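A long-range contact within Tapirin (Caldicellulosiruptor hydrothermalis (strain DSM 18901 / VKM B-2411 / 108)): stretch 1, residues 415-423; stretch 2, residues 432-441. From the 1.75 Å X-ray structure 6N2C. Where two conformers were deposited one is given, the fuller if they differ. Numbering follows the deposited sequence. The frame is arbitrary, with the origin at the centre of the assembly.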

# COMPACT_ATOMS: atom_id res chain seq x y z
N ASP A 415 13.03 14.33 29.78
CA ASP A 415 14.47 14.33 29.85
C ASP A 415 14.97 15.73 29.46
O ASP A 415 15.21 16.58 30.33
CB ASP A 415 15.08 13.23 28.99
CG ASP A 415 16.62 13.24 28.95
OD1 ASP A 415 17.32 13.94 29.75
OD2 ASP A 415 17.21 12.54 28.07
N LYS A 416 15.13 16.00 28.16
CA LYS A 416 15.68 17.27 27.74
C LYS A 416 15.46 17.53 26.28
O LYS A 416 15.13 16.58 25.51
CB LYS A 416 17.21 17.33 28.04
CG LYS A 416 18.10 16.35 27.22
CD LYS A 416 19.58 16.54 27.49
CE LYS A 416 19.96 16.11 28.90
NZ LYS A 416 19.79 14.66 29.25
N ILE A 417 15.64 18.79 25.90
CA ILE A 417 15.76 19.18 24.51
C ILE A 417 17.25 19.49 24.36
O ILE A 417 17.73 20.58 24.77
CB ILE A 417 14.88 20.37 24.15
CG1 ILE A 417 13.39 20.05 24.38
CG2 ILE A 417 15.17 20.88 22.73
CD1 ILE A 417 12.48 21.26 24.34
N GLU A 418 17.98 18.58 23.72
CA GLU A 418 19.41 18.73 23.51
C GLU A 418 19.62 19.32 22.15
O GLU A 418 19.16 18.76 21.14
CB GLU A 418 20.06 17.35 23.61
CG GLU A 418 21.58 17.40 23.45
CD GLU A 418 22.28 16.08 23.54
OE1 GLU A 418 21.57 15.08 23.60
OE2 GLU A 418 23.58 16.05 23.56
N CYS A 419 20.26 20.46 22.09
CA CYS A 419 20.29 21.21 20.83
C CYS A 419 21.64 21.91 20.65
O CYS A 419 22.35 22.19 21.61
CB CYS A 419 19.13 22.15 20.81
SG CYS A 419 19.14 23.42 22.13
N ARG A 420 22.00 22.11 19.41
CA ARG A 420 23.24 22.77 19.02
C ARG A 420 23.32 24.17 19.62
O ARG A 420 24.38 24.59 20.11
CB ARG A 420 23.31 22.76 17.50
CG ARG A 420 24.48 23.60 16.93
CD ARG A 420 24.32 23.88 15.46
NE ARG A 420 23.24 24.79 15.12
CZ ARG A 420 23.28 26.13 15.13
NH1 ARG A 420 24.39 26.83 15.50
NH2 ARG A 420 22.19 26.79 14.77
N SER A 421 22.17 24.90 19.62
CA SER A 421 22.12 26.32 20.00
C SER A 421 20.74 26.54 20.63
O SER A 421 19.69 26.34 19.98
CB SER A 421 22.32 27.21 18.82
OG SER A 421 22.37 28.59 19.19
N ILE A 422 20.75 26.87 21.90
CA ILE A 422 19.52 27.27 22.58
C ILE A 422 18.97 28.60 21.96
O ILE A 422 19.71 29.60 21.88
CB ILE A 422 19.76 27.42 24.07
CG1 ILE A 422 20.10 26.04 24.68
CG2 ILE A 422 18.46 27.87 24.77
CD1 ILE A 422 20.48 26.11 26.15
N PRO A 423 17.69 28.58 21.51
CA PRO A 423 17.15 29.78 20.82
C PRO A 423 16.76 30.84 21.82
O PRO A 423 16.68 30.57 23.01
CB PRO A 423 15.94 29.25 20.08
CG PRO A 423 15.48 28.07 20.89
CD PRO A 423 16.72 27.47 21.50
N ASN A 432 14.12 25.64 31.24
CA ASN A 432 14.80 24.54 31.92
C ASN A 432 15.07 23.34 31.04
O ASN A 432 16.09 22.68 31.20
CB ASN A 432 14.07 24.07 33.22
CG ASN A 432 12.75 23.33 32.98
OD1 ASN A 432 11.82 23.84 32.34
ND2 ASN A 432 12.63 22.13 33.57
N LEU A 433 14.18 23.11 30.11
CA LEU A 433 14.16 21.87 29.31
C LEU A 433 15.38 21.82 28.40
O LEU A 433 15.78 20.71 27.97
CB LEU A 433 12.93 21.83 28.47
CG LEU A 433 11.57 21.77 29.19
CD1 LEU A 433 10.44 21.70 28.20
CD2 LEU A 433 11.55 20.66 30.25
N PHE A 434 15.90 22.98 28.01
CA PHE A 434 16.89 23.03 26.96
C PHE A 434 18.32 22.88 27.49
O PHE A 434 18.71 23.55 28.46
CB PHE A 434 16.76 24.35 26.20
CG PHE A 434 15.46 24.54 25.46
CD1 PHE A 434 14.28 24.89 26.13
CD2 PHE A 434 15.42 24.45 24.06
CE1 PHE A 434 13.11 25.06 25.47
CE2 PHE A 434 14.27 24.68 23.39
CZ PHE A 434 13.09 25.00 24.07
N VAL A 435 19.13 22.07 26.80
CA VAL A 435 20.54 21.84 27.13
C VAL A 435 21.41 22.02 25.87
O VAL A 435 21.04 21.45 24.80
CB VAL A 435 20.71 20.44 27.62
CG1 VAL A 435 22.21 20.16 27.83
CG2 VAL A 435 19.92 20.23 28.90
N GLN A 436 22.49 22.83 25.92
CA GLN A 436 23.20 23.17 24.71
C GLN A 436 24.34 22.22 24.54
O GLN A 436 25.09 22.00 25.46
CB GLN A 436 23.78 24.59 24.71
CG GLN A 436 24.32 25.04 23.38
CD GLN A 436 24.40 26.57 23.25
OE1 GLN A 436 23.37 27.27 23.03
NE2 GLN A 436 25.62 27.10 23.31
N ASN A 437 24.45 21.64 23.33
CA ASN A 437 25.57 20.76 23.00
C ASN A 437 25.89 21.12 21.58
O ASN A 437 25.21 20.64 20.65
CB ASN A 437 25.21 19.28 23.13
CG ASN A 437 26.34 18.38 22.57
OD1 ASN A 437 27.36 18.91 22.14
ND2 ASN A 437 26.12 17.07 22.55
N PRO A 438 26.92 21.90 21.38
CA PRO A 438 27.23 22.41 20.07
C PRO A 438 27.60 21.34 19.02
O PRO A 438 27.67 21.69 17.84
CB PRO A 438 28.44 23.31 20.34
CG PRO A 438 28.22 23.78 21.73
CD PRO A 438 27.71 22.57 22.45
N ASN A 439 27.94 20.16 19.53
CA ASN A 439 28.40 19.04 18.65
C ASN A 439 27.32 17.97 18.49
O ASN A 439 27.57 16.94 17.90
CB ASN A 439 29.64 18.38 19.25
CG ASN A 439 30.83 19.27 19.24
OD1 ASN A 439 30.94 20.10 18.35
ND2 ASN A 439 31.77 19.01 20.12
N VAL A 440 26.11 18.23 18.92
CA VAL A 440 25.10 17.18 18.90
C VAL A 440 24.83 16.80 17.43
O VAL A 440 24.86 17.64 16.49
CB VAL A 440 23.77 17.55 19.67
CG1 VAL A 440 23.02 18.58 18.89
CG2 VAL A 440 22.96 16.32 19.87
N ASN A 441 24.79 15.48 17.20
CA ASN A 441 24.68 14.98 15.83
C ASN A 441 24.05 13.63 15.83
O ASN A 441 24.10 12.94 16.81
CB ASN A 441 26.05 14.93 15.11
CG ASN A 441 26.94 13.83 15.70
OD1 ASN A 441 26.91 12.67 15.27
ND2 ASN A 441 27.66 14.18 16.79
O HOH W 1 22.58 29.92 22.77

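The apolar centre is the ring of Phe 434, which lies on the same face of a two-stranded parallel pairing as the side chains of Ile 417 and Cys 419. Ile 417 sets its CD1 over one face of the ring, 4.0 Å from the ring centroid of Phe 434 and only 17° off the normal, a CH-pi contact in which a methyl group meets the pi cloud. Its extended chi2 (t) carries that methyl out to the ring; an apolar, branched side chain suits a buried site against a flat aromatic. Cys 419 approaches differently: its SG sits at the ring edge, near the ring plane, 4.3 Å from CD2 of Phe 434. Here a small, weakly polar thiol fits without demanding a polar partner. Beyond the strand, Ile 422 points toward the other stretch and packs its CG1 4.0 Å from CB of Phe 434, while Pro 423 brings its CD to 4.2 Å from CE2 of the same ring.

Beneath these side chains runs the backbone ladder. Ile 417 pairs with Phe 434, Glu 418 with Val 435 and Cys 419 with Gln 436. As is usual in parallel pairing, the hydrogen bonds of one residue reach two different partners: Ile 417 N donates to Leu 433 O (2.8 Å), and Ile 417 O accepts from Val 435 N (2.9 Å). Cys 419 repeats the pattern, its N donating to Val 435 O (3.0 Å) and its O accepting from Asn 437 N (2.8 Å). Weaker CA-H...O contacts fill in between, such as Glu 418 CA to Val 435 O at 3.4 Å.

On the other face lie Glu 418 and Val 435. The branched, apolar Val 435 finds a partner in the methylenes of Lys 416, its CG2 4.0 Å from Lys 416 CD. Glu 418 is extended, chi1 and chi2 both t, and its OE2 accepts a nearly linear hydrogen bond from Asn 437 ND2 (2.9 Å); the amide supplies a neutral donor to the carboxylate. Val 440 packs beside this acid, its CG2 3.7 Å from Glu 418 CD and 4.0 Å from Glu 418 CG. Asn 437 also opens a type I turn ending at Val 440, and its OD1 accepts from Asn 439 N (3.0 Å), so one side chain both steadies the turn and ties it to the strand.

At the polar edge, Gln 436, chi1 and chi2 both t, carries its amide end nearer the first stretch. Its OE1 accepts from Ile 422 N (2.9 Å), satisfying a backbone donor beyond the paired strands, and a water bridges Gln 436 OE1 (2.8 Å) to Ile 422 O (3.0 Å).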